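PDB 3NX4: putative oxidoreductase from Salmonella enterica subsp. enterica serovar Typhimurium, which binds NADP and probably acts as an acryloyl-CoA reductase, drawing on NADPH to reduce the carbon-carbon double bond of its substrate. Local coordinates for residues A[118-123]-A[289-294]; A[141-146]-A[211-216]; A[182-187]-A[193-198]. All blocks are in the same frame, centred on the assembly; numbering follows the deposited sequence.

Contact 1 of 3, residues A[118-123]-A[289-294]; sequences SRNAMI and SFYAQA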
loop_
_atom_site.group_PDB
_atom_site.type_symbol
_atom_site.label_atom_id
_atom_site.label_comp_id
_atom_site.label_asym_id
_atom_site.label_seq_id
_atom_site.Cartn_x
_atom_site.Cartn_y
_atom_site.Cartn_z
ATOM N N SER A 118 -33.409 -3.093 9.538
ATOM C CA SER A 118 -32.743 -4.363 9.795
ATOM C C SER A 118 -32.510 -5.123 8.476
ATOM O O SER A 118 -31.441 -5.699 8.254
ATOM C CB SER A 118 -33.598 -5.190 10.773
ATOM O OG SER A 118 -32.970 -6.406 11.129
ATOM N N ARG A 119 -33.507 -5.101 7.588
ATOM C CA ARG A 119 -33.394 -5.780 6.297
ATOM C C ARG A 119 -32.289 -5.161 5.434
ATOM O O ARG A 119 -31.473 -5.867 4.832
ATOM C CB ARG A 119 -34.745 -5.773 5.551
ATOM C CG ARG A 119 -34.732 -6.549 4.223
ATOM C CD ARG A 119 -36.101 -6.507 3.534
ATOM N NE ARG A 119 -36.147 -7.381 2.364
ATOM C CZ ARG A 119 -35.862 -6.999 1.117
ATOM N NH1 ARG A 119 -35.521 -5.744 0.860
ATOM N NH2 ARG A 119 -35.938 -7.872 0.117
ATOM N N ASN A 120 -32.253 -3.837 5.385
ATOM C CA ASN A 120 -31.226 -3.156 4.601
ATOM C C ASN A 120 -29.817 -3.321 5.153
ATOM O O ASN A 120 -28.846 -3.314 4.392
ATOM C CB ASN A 120 -31.573 -1.685 4.401
ATOM C CG ASN A 120 -32.686 -1.495 3.379
ATOM O OD1 ASN A 120 -32.992 -2.410 2.618
ATOM N ND2 ASN A 120 -33.293 -0.315 3.359
ATOM N N ALA A 121 -29.714 -3.481 6.471
ATOM C CA ALA A 121 -28.428 -3.684 7.124
ATOM C C ALA A 121 -27.763 -4.942 6.586
ATOM O O ALA A 121 -26.538 -5.018 6.486
ATOM C CB ALA A 121 -28.609 -3.783 8.653
HETATM N N MSE A 122 -28.580 -5.930 6.240
HETATM C CA MSE A 122 -28.070 -7.213 5.761
HETATM C C MSE A 122 -27.913 -7.257 4.234
HETATM O O MSE A 122 -27.073 -7.992 3.717
HETATM C CB MSE A 122 -28.942 -8.366 6.260
HETATM C CG MSE A 122 -28.768 -8.631 7.767
HETATM SE SE MSE A 122 -26.933 -9.152 8.130
HETATM C CE MSE A 122 -26.255 -7.476 8.891
ATOM N N ILE A 123 -28.704 -6.473 3.519
ATOM C CA ILE A 123 -28.414 -6.268 2.099
ATOM C C ILE A 123 -26.993 -5.705 1.986
ATOM O O ILE A 123 -26.226 -6.091 1.104
ATOM C CB ILE A 123 -29.441 -5.348 1.415
ATOM C CG1 ILE A 123 -30.818 -6.041 1.387
ATOM C CG2 ILE A 123 -28.973 -4.984 -0.027
ATOM C CD1 ILE A 123 -31.922 -5.206 0.786
ATOM N N SER A 289 -32.416 3.331 -4.032
ATOM C CA SER A 289 -32.507 2.488 -5.210
ATOM C C SER A 289 -31.556 1.293 -5.144
ATOM O O SER A 289 -31.813 0.264 -5.766
ATOM C CB SER A 289 -32.231 3.312 -6.471
ATOM O OG SER A 289 -30.887 3.748 -6.505
ATOM N N PHE A 290 -30.455 1.430 -4.406
ATOM C CA PHE A 290 -29.446 0.374 -4.366
ATOM C C PHE A 290 -29.997 -0.917 -3.762
ATOM O O PHE A 290 -29.765 -2.009 -4.279
ATOM C CB PHE A 290 -28.212 0.813 -3.560
ATOM C CG PHE A 290 -27.279 -0.313 -3.246
ATOM C CD1 PHE A 290 -26.366 -0.755 -4.193
ATOM C CD2 PHE A 290 -27.324 -0.946 -2.014
ATOM C CE1 PHE A 290 -25.510 -1.806 -3.913
ATOM C CE2 PHE A 290 -26.475 -1.996 -1.730
ATOM C CZ PHE A 290 -25.565 -2.425 -2.682
ATOM N N TYR A 291 -30.710 -0.777 -2.655
ATOM C CA TYR A 291 -31.226 -1.926 -1.915
ATOM C C TYR A 291 -32.170 -2.768 -2.790
ATOM O O TYR A 291 -32.130 -3.999 -2.770
ATOM C CB TYR A 291 -31.929 -1.454 -0.637
ATOM C CG TYR A 291 -31.034 -0.625 0.271
ATOM C CD1 TYR A 291 -30.104 -1.232 1.101
ATOM C CD2 TYR A 291 -31.120 0.765 0.289
ATOM C CE1 TYR A 291 -29.280 -0.476 1.927
ATOM C CE2 TYR A 291 -30.307 1.530 1.116
ATOM C CZ TYR A 291 -29.382 0.906 1.932
ATOM O OH TYR A 291 -28.563 1.659 2.768
ATOM N N ALA A 292 -33.005 -2.094 -3.569
ATOM C CA ALA A 292 -33.866 -2.776 -4.531
ATOM C C ALA A 292 -33.093 -3.440 -5.690
ATOM O O ALA A 292 -33.371 -4.580 -6.057
ATOM C CB ALA A 292 -34.912 -1.808 -5.067
ATOM N N GLN A 293 -32.120 -2.737 -6.265
ATOM C CA GLN A 293 -31.388 -3.266 -7.425
ATOM C C GLN A 293 -30.469 -4.450 -7.107
ATOM O O GLN A 293 -30.327 -5.366 -7.912
ATOM C CB GLN A 293 -30.532 -2.166 -8.073
ATOM C CG GLN A 293 -31.324 -1.055 -8.739
ATOM C CD GLN A 293 -30.423 0.047 -9.278
ATOM O OE1 GLN A 293 -29.246 0.123 -8.935
ATOM N NE2 GLN A 293 -30.977 0.907 -10.121
ATOM N N ALA A 294 -29.817 -4.406 -5.952
ATOM C CA ALA A 294 -28.726 -5.331 -5.653
ATOM C C ALA A 294 -29.171 -6.622 -4.974
ATOM O O ALA A 294 -28.500 -7.648 -5.066
ATOM C CB ALA A 294 -27.690 -4.637 -4.787
#
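N120 lays its amide flat over one face of the Y291 ring. CB starts the contact, 3.6 Å from Y291 CE1 on the rim, and chi1 of -75° then swings CG beside the backbone N and over the ring. CG comes 3.5 Å from Y291 CD1. At the end of the chain the amide divides: OD1 rests 3.5 Å from Y291 CG, while ND2 lies 3.8 Å from the same atom on the CD2 side. Amide and ring planes are 16° apart, an offset stack that suits a planar polar group on a broad aromatic surface. F290 CD2 lies more loosely over the opposite face of the tyrosine, toward its rim.

The helices involved, 118-140 and 288-294, carry the chain between the two domains of the medium-chain dehydrogenase/reductase fold: the first leads from the GroES-like domain into the Rossmann domain, the second leads back. Their segments cross at 63°.

I123 fills the next turn with hydrocarbon. Its CG2 sits at the edge of the Y291 ring, 4.1 Å from CD1, and also meets F290 CE2 obliquely; its CD1 extends to Y291 CB at 4.0 Å. CG2 alone meets both aromatics, and the longer branch adds contact with the backbone and CB of Y291. Nearby, R318 NE bonds to I123 O and R318 NH2 to M122 O, while R119 forms a salt bridge with E297.

Contact 2 of 3, residues A[141-146]-A[211-216]; sequences AGIRPQ and LWAGAI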
loop_
_atom_site.group_PDB
_atom_site.type_symbol
_atom_site.label_atom_id
_atom_site.label_comp_id
_atom_site.label_asym_id
_atom_site.label_seq_id
_atom_site.Cartn_x
_atom_site.Cartn_y
_atom_site.Cartn_z
ATOM N N ALA A 141 -6.409 8.509 1.335
ATOM C CA ALA A 141 -5.289 8.720 0.417
ATOM C C ALA A 141 -5.431 10.035 -0.341
ATOM O O ALA A 141 -4.562 10.403 -1.132
ATOM C CB ALA A 141 -5.181 7.537 -0.569
ATOM N N GLY A 142 -6.540 10.736 -0.111
ATOM C CA GLY A 142 -6.775 12.013 -0.766
ATOM C C GLY A 142 -7.288 11.888 -2.196
ATOM O O GLY A 142 -7.193 12.829 -2.982
ATOM N N ILE A 143 -7.833 10.730 -2.546
ATOM C CA ILE A 143 -8.402 10.560 -3.893
ATOM C C ILE A 143 -9.798 11.192 -3.983
ATOM O O ILE A 143 -10.749 10.676 -3.407
ATOM C CB ILE A 143 -8.511 9.075 -4.314
ATOM C CG1 ILE A 143 -7.181 8.335 -4.125
ATOM C CG2 ILE A 143 -8.957 8.983 -5.776
ATOM C CD1 ILE A 143 -5.978 9.056 -4.726
ATOM N N ARG A 144 -9.914 12.308 -4.701
ATOM C CA ARG A 144 -11.177 13.042 -4.792
ATOM C C ARG A 144 -11.789 12.791 -6.177
ATOM O O ARG A 144 -11.076 12.420 -7.108
ATOM C CB ARG A 144 -10.930 14.546 -4.634
ATOM C CG ARG A 144 -10.206 14.957 -3.345
ATOM C CD ARG A 144 -9.793 16.431 -3.410
ATOM N NE ARG A 144 -8.871 16.692 -4.516
ATOM C CZ ARG A 144 -8.371 17.888 -4.809
ATOM N NH1 ARG A 144 -8.706 18.958 -4.079
ATOM N NH2 ARG A 144 -7.530 18.014 -5.832
ATOM N N PRO A 145 -13.107 13.008 -6.317
ATOM C CA PRO A 145 -13.733 12.822 -7.632
ATOM C C PRO A 145 -13.060 13.619 -8.739
ATOM O O PRO A 145 -13.017 13.163 -9.884
ATOM C CB PRO A 145 -15.168 13.327 -7.406
ATOM C CG PRO A 145 -15.436 13.035 -5.954
ATOM C CD PRO A 145 -14.098 13.316 -5.265
ATOM N N GLN A 146 -12.546 14.805 -8.430
ATOM C CA GLN A 146 -11.935 15.593 -9.494
ATOM C C GLN A 146 -10.596 14.997 -9.916
ATOM O O GLN A 146 -10.047 15.373 -10.946
ATOM C CB GLN A 146 -11.724 17.037 -9.054
ATOM C CG GLN A 146 -10.681 17.181 -7.943
ATOM C CD GLN A 146 -10.783 18.524 -7.241
ATOM O OE1 GLN A 146 -11.567 18.687 -6.299
ATOM N NE2 GLN A 146 -10.004 19.499 -7.708
ATOM N N LEU A 211 -3.868 5.030 -15.882
ATOM C CA LEU A 211 -5.312 5.141 -16.112
ATOM C C LEU A 211 -6.146 5.590 -14.905
ATOM O O LEU A 211 -7.131 6.318 -15.076
ATOM C CB LEU A 211 -5.894 3.804 -16.605
ATOM C CG LEU A 211 -5.208 3.142 -17.808
ATOM C CD1 LEU A 211 -5.846 1.782 -18.099
ATOM C CD2 LEU A 211 -5.260 4.061 -19.023
ATOM N N TRP A 212 -5.787 5.131 -13.705
ATOM C CA TRP A 212 -6.692 5.213 -12.554
ATOM C C TRP A 212 -6.163 6.081 -11.406
ATOM O O TRP A 212 -5.024 5.927 -11.002
ATOM C CB TRP A 212 -6.958 3.814 -11.979
ATOM C CG TRP A 212 -7.123 2.741 -13.001
ATOM C CD1 TRP A 212 -6.326 1.646 -13.177
ATOM C CD2 TRP A 212 -8.160 2.651 -13.991
ATOM N NE1 TRP A 212 -6.796 0.879 -14.232
ATOM C CE2 TRP A 212 -7.923 1.476 -14.743
ATOM C CE3 TRP A 212 -9.249 3.462 -14.330
ATOM C CZ2 TRP A 212 -8.743 1.091 -15.809
ATOM C CZ3 TRP A 212 -10.076 3.062 -15.392
ATOM C CH2 TRP A 212 -9.809 1.892 -16.115
ATOM N N ALA A 213 -7.012 6.952 -10.862
ATOM C CA ALA A 213 -6.661 7.702 -9.650
ATOM C C ALA A 213 -6.797 6.800 -8.420
ATOM O O ALA A 213 -6.032 6.908 -7.460
ATOM C CB ALA A 213 -7.552 8.935 -9.500
ATOM N N GLY A 214 -7.777 5.909 -8.452
ATOM C CA GLY A 214 -8.032 5.005 -7.342
ATOM C C GLY A 214 -8.552 3.669 -7.850
ATOM O O GLY A 214 -8.936 3.525 -9.021
ATOM N N ALA A 215 -8.568 2.677 -6.974
ATOM C CA ALA A 215 -9.112 1.387 -7.348
ATOM C C ALA A 215 -9.603 0.643 -6.124
ATOM O O ALA A 215 -9.049 0.763 -5.040
ATOM C CB ALA A 215 -8.081 0.543 -8.118
ATOM N N ILE A 216 -10.659 -0.130 -6.315
ATOM C CA ILE A 216 -11.157 -1.004 -5.270
ATOM C C ILE A 216 -11.091 -2.397 -5.877
ATOM O O ILE A 216 -11.782 -2.680 -6.863
ATOM C CB ILE A 216 -12.602 -0.622 -4.872
ATOM C CG1 ILE A 216 -12.620 0.801 -4.285
ATOM C CG2 ILE A 216 -13.183 -1.648 -3.889
ATOM C CD1 ILE A 216 -13.976 1.235 -3.678
#
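Just beyond the Schellman motif that ends helix 118-140, I143 turns inward onto A213 and G214, in strand 212-217 of the parallel sheet of the Rossmann domain. The loop 141-146 leads on to strand 150-152, which lies next to strand 212-217 in that sheet, so the contact packs the approach to one strand against the corner at A213 in its neighbour. G142 provides the turn out of the helix. Its phi of 80° is strained for most residues but easy for one without a side chain, and two bonds back into the last helical turn close the motif.

I143 follows in an extended conformation and is the residue of its segment that carries the contact. Its bulk suits a buried place beside two small residues. CG2 packs on the methyl of A213, with CB 4.0 Å away, and passes within 4.2 Å of G214 N; the glycine has no side chain to hold the isoleucine off. A213 itself has helix-like backbone angles that turn a corner in the chain, and its backbone is hydrogen-bonded to E149, just before strand 150-152, and to C236 on strand 235-239. A methyl is enough to meet I143 at this bend.

The rest of the interface is van der Waals contact with a peptide carbonyl, with no hydrogen bond across it. I143 O is bonded to Y172 OH, and the side chain also touches C236. I143 CG1 lies 3.8 Å from A213 O. A chi2 of -50° folds the delta methyl back instead of extending it, which brings I143 CD1 to 3.5 Å from A213 O.

Contact 3 of 3, residues A[182-187]-A[193-198]; sequences STHGYL and NRILSR. With NAP (NADP nicotinamide-adenine-dinucleotide phosphate), chain C.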
loop_
_atom_site.group_PDB
_atom_site.type_symbol
_atom_site.label_atom_id
_atom_site.label_comp_id
_atom_site.label_asym_id
_atom_site.label_seq_id
_atom_site.Cartn_x
_atom_site.Cartn_y
_atom_site.Cartn_z
ATOM N N SER A 182 -23.056 -10.515 -19.291
ATOM C CA SER A 182 -24.449 -10.475 -18.857
ATOM C C SER A 182 -24.705 -9.470 -17.731
ATOM O O SER A 182 -25.857 -9.125 -17.448
ATOM C CB SER A 182 -24.915 -11.866 -18.434
ATOM O OG SER A 182 -24.204 -12.326 -17.300
ATOM N N THR A 183 -23.635 -9.007 -17.086
ATOM C CA THR A 183 -23.769 -8.096 -15.950
ATOM C C THR A 183 -23.734 -6.629 -16.373
ATOM O O THR A 183 -23.900 -5.740 -15.540
ATOM C CB THR A 183 -22.598 -8.261 -14.947
ATOM O OG1 THR A 183 -21.387 -7.825 -15.578
ATOM C CG2 THR A 183 -22.447 -9.705 -14.509
ATOM N N HIS A 184 -23.494 -6.358 -17.653
ATOM C CA HIS A 184 -23.223 -4.973 -18.054
ATOM C C HIS A 184 -24.371 -3.994 -17.803
ATOM O O HIS A 184 -24.139 -2.873 -17.347
ATOM C CB HIS A 184 -22.721 -4.890 -19.502
ATOM C CG HIS A 184 -21.340 -5.442 -19.679
ATOM N ND1 HIS A 184 -20.528 -5.104 -20.742
ATOM C CD2 HIS A 184 -20.625 -6.303 -18.918
ATOM C CE1 HIS A 184 -19.374 -5.737 -20.630
ATOM N NE2 HIS A 184 -19.408 -6.475 -19.534
ATOM N N GLY A 185 -25.599 -4.407 -18.109
ATOM C CA GLY A 185 -26.749 -3.552 -17.872
ATOM C C GLY A 185 -26.931 -3.273 -16.386
ATOM O O GLY A 185 -27.259 -2.160 -15.972
ATOM N N TYR A 186 -26.719 -4.299 -15.575
ATOM C CA TYR A 186 -26.849 -4.172 -14.138
ATOM C C TYR A 186 -25.802 -3.174 -13.619
ATOM O O TYR A 186 -26.113 -2.304 -12.808
ATOM C CB TYR A 186 -26.696 -5.553 -13.493
ATOM C CG TYR A 186 -26.449 -5.545 -12.000
ATOM C CD1 TYR A 186 -27.487 -5.304 -11.101
ATOM C CD2 TYR A 186 -25.187 -5.814 -11.485
ATOM C CE1 TYR A 186 -27.261 -5.311 -9.726
ATOM C CE2 TYR A 186 -24.950 -5.812 -10.110
ATOM C CZ TYR A 186 -25.988 -5.566 -9.243
ATOM O OH TYR A 186 -25.750 -5.581 -7.886
ATOM N N LEU A 187 -24.570 -3.278 -14.114
ATOM C CA LEU A 187 -23.494 -2.380 -13.665
ATOM C C LEU A 187 -23.771 -0.935 -14.069
ATOM O O LEU A 187 -23.541 -0.006 -13.287
ATOM C CB LEU A 187 -22.131 -2.832 -14.212
ATOM C CG LEU A 187 -21.598 -4.151 -13.652
ATOM C CD1 LEU A 187 -20.377 -4.615 -14.429
ATOM C CD2 LEU A 187 -21.290 -4.028 -12.154
ATOM N N ASN A 193 -19.745 4.154 -15.166
ATOM C CA ASN A 193 -19.661 5.019 -16.340
ATOM C C ASN A 193 -18.975 4.323 -17.514
ATOM O O ASN A 193 -19.171 4.685 -18.671
ATOM C CB ASN A 193 -18.882 6.295 -15.990
ATOM C CG ASN A 193 -19.513 7.062 -14.851
ATOM O OD1 ASN A 193 -19.086 6.943 -13.700
ATOM N ND2 ASN A 193 -20.569 7.818 -15.153
ATOM N N ARG A 194 -18.147 3.336 -17.195
ATOM C CA ARG A 194 -17.378 2.621 -18.193
ATOM C C ARG A 194 -17.354 1.184 -17.735
ATOM O O ARG A 194 -17.219 0.920 -16.540
ATOM C CB ARG A 194 -15.943 3.171 -18.237
ATOM C CG ARG A 194 -15.239 2.979 -19.551
ATOM C CD ARG A 194 -13.730 3.097 -19.414
ATOM N NE ARG A 194 -13.277 4.412 -18.968
ATOM C CZ ARG A 194 -13.143 5.462 -19.772
ATOM N NH1 ARG A 194 -13.461 5.361 -21.063
ATOM N NH2 ARG A 194 -12.702 6.614 -19.289
ATOM N N ILE A 195 -17.507 0.249 -18.667
ATOM C CA ILE A 195 -17.366 -1.169 -18.330
ATOM C C ILE A 195 -16.236 -1.772 -19.165
ATOM O O ILE A 195 -16.195 -1.565 -20.370
ATOM C CB ILE A 195 -18.704 -1.940 -18.534
ATOM C CG1 ILE A 195 -19.773 -1.390 -17.581
ATOM C CG2 ILE A 195 -18.515 -3.424 -18.269
ATOM C CD1 ILE A 195 -21.168 -1.601 -18.058
ATOM N N LEU A 196 -15.317 -2.489 -18.516
ATOM C CA LEU A 196 -14.197 -3.152 -19.195
ATOM C C LEU A 196 -14.232 -4.653 -18.948
ATOM O O LEU A 196 -14.702 -5.098 -17.917
ATOM C CB LEU A 196 -12.847 -2.610 -18.690
ATOM C CG LEU A 196 -12.331 -1.241 -19.137
ATOM C CD1 LEU A 196 -13.294 -0.147 -18.753
ATOM C CD2 LEU A 196 -10.967 -0.966 -18.509
ATOM N N SER A 197 -13.718 -5.434 -19.891
ATOM C CA SER A 197 -13.700 -6.885 -19.747
ATOM C C SER A 197 -12.494 -7.329 -18.953
ATOM O O SER A 197 -11.388 -6.834 -19.158
ATOM C CB SER A 197 -13.652 -7.588 -21.122
ATOM O OG SER A 197 -14.679 -7.101 -21.951
ATOM N N ARG A 198 -12.717 -8.295 -18.073
ATOM C CA ARG A 198 -11.655 -8.954 -17.331
ATOM C C ARG A 198 -10.575 -9.492 -18.271
ATOM O O ARG A 198 -9.402 -9.594 -17.897
ATOM C CB ARG A 198 -12.264 -10.105 -16.540
ATOM C CG ARG A 198 -11.390 -10.697 -15.467
ATOM C CD ARG A 198 -12.284 -11.448 -14.497
ATOM N NE ARG A 198 -12.405 -12.873 -14.782
ATOM C CZ ARG A 198 -13.468 -13.614 -14.476
ATOM N NH1 ARG A 198 -14.542 -13.072 -13.907
ATOM N NH2 ARG A 198 -13.466 -14.906 -14.763
HETATM P PA NAP C . -18.664 -11.971 -4.988
HETATM O O1A NAP C . -20.017 -11.415 -4.815
HETATM O O2A NAP C . -18.551 -13.390 -5.364
HETATM O O5B NAP C . -17.818 -11.054 -5.986
HETATM C C5B NAP C . -16.629 -11.559 -6.528
HETATM C C4B NAP C . -16.612 -11.081 -7.972
HETATM O O4B NAP C . -15.355 -11.360 -8.523
HETATM C C3B NAP C . -17.643 -11.808 -8.840
HETATM O O3B NAP C . -18.857 -11.084 -8.887
HETATM C C2B NAP C . -16.979 -11.828 -10.204
HETATM O O2B NAP C . -17.317 -10.623 -10.848
HETATM C C1B NAP C . -15.497 -11.771 -9.877
HETATM N N9A NAP C . -14.855 -13.088 -10.003
HETATM C C8A NAP C . -15.310 -14.290 -9.520
HETATM N N7A NAP C . -14.396 -15.240 -9.835
HETATM C C5A NAP C . -13.370 -14.660 -10.491
HETATM C C6A NAP C . -12.194 -15.160 -11.036
HETATM N N6A NAP C . -11.899 -16.451 -10.960
HETATM N N1A NAP C . -11.325 -14.298 -11.657
HETATM C C2A NAP C . -11.619 -12.954 -11.746
HETATM N N3A NAP C . -12.792 -12.461 -11.212
HETATM C C4A NAP C . -13.649 -13.305 -10.600
HETATM O O3 NAP C . -17.837 -11.800 -3.610
HETATM P PN NAP C . -17.933 -10.651 -2.497
HETATM O O1N NAP C . -18.768 -11.102 -1.361
HETATM O O2N NAP C . -18.288 -9.400 -3.207
HETATM O O5D NAP C . -16.385 -10.622 -2.053
HETATM C C5D NAP C . -15.418 -10.244 -3.004
HETATM C C4D NAP C . -14.036 -10.638 -2.509
HETATM O O4D NAP C . -13.748 -9.879 -1.360
HETATM C C3D NAP C . -13.982 -12.096 -2.085
HETATM O O3D NAP C . -12.715 -12.623 -2.414
HETATM C C2D NAP C . -14.137 -12.049 -0.583
HETATM O O2D NAP C . -13.472 -13.121 0.040
HETATM C C1D NAP C . -13.449 -10.733 -0.277
HETATM N N1N NAP C . -13.893 -10.097 0.970
HETATM C C2N NAP C . -12.964 -9.898 1.950
HETATM C C3N NAP C . -13.303 -9.279 3.150
HETATM C C7N NAP C . -12.187 -8.636 3.925
HETATM O O7N NAP C . -12.240 -8.588 5.327
HETATM N N7N NAP C . -11.164 -8.124 3.250
HETATM C C4N NAP C . -14.619 -8.858 3.342
HETATM C C5N NAP C . -15.564 -9.063 2.327
HETATM C C6N NAP C . -15.182 -9.677 1.136
HETATM P P2B NAP C . -17.535 -10.575 -12.455
HETATM O O1X NAP C . -18.215 -9.269 -12.764
HETATM O O2X NAP C . -16.195 -10.632 -13.149
HETATM O O3X NAP C . -18.396 -11.746 -12.843
#
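Helix 184-190 packs along strand 194-197 with H184 and I195 closest, their CA atoms 7.0 Å apart. I195 points its side chain at the helix and uses both branches. CG2 sits over the centre of the H184 ring, 3.4 Å from the centroid and 9° off the normal, a CH-pi contact made nearly straight down onto the face. The other branch carries CD1 past the ring to the helix backbone, 3.3 Å from H184 O, and on to L187 CB at 4.2 Å. A beta-branched residue suits a strand and here reaches from H184 to L187, nearly one turn.

At the end of the strand R198 turns to the cofactor. A bend at chi3 of 95° brings its guanidinium over the edge of the adenine, NAP C2A lying against one face toward its rim. Its NH1 gives a weak hydrogen bond to NAP O2X of the 2'-phosphate, 3.0 Å long, the oxygen lying in the guanidinium plane. S178 and R180 bind the same cofactor. Strand 174-178, helix 184-190 and strand 194-197 form a right-handed beta-alpha-beta unit of the Rossmann fold, and an arginine meeting the 2'-phosphate is characteristic of sites that take NADP.

How the contacts relate
Contacts 1 and 2 are buried, whereas contact 3 is partly buried and reaches the cofactor. Helix 118-140 links the first two: contact 1 uses its beginning and contact 2 the loop after its end, with centres 26 Å apart. Contacts 2 and 3 share the parallel sheet, and W212 touches L196 between them; contacts 1 and 3 meet where Y186 packs on Q293 and A294. No hydrogen bond crosses between the paired segments in any of the three. Contact 1 relies on amide-aromatic stacking near the domain boundary, contact 2 on an isoleucine packed against a methyl and a peptide carbonyl at a bend in the chain, and contact 3 on a methyl over imidazole, with a charged arginine added at the cofactor.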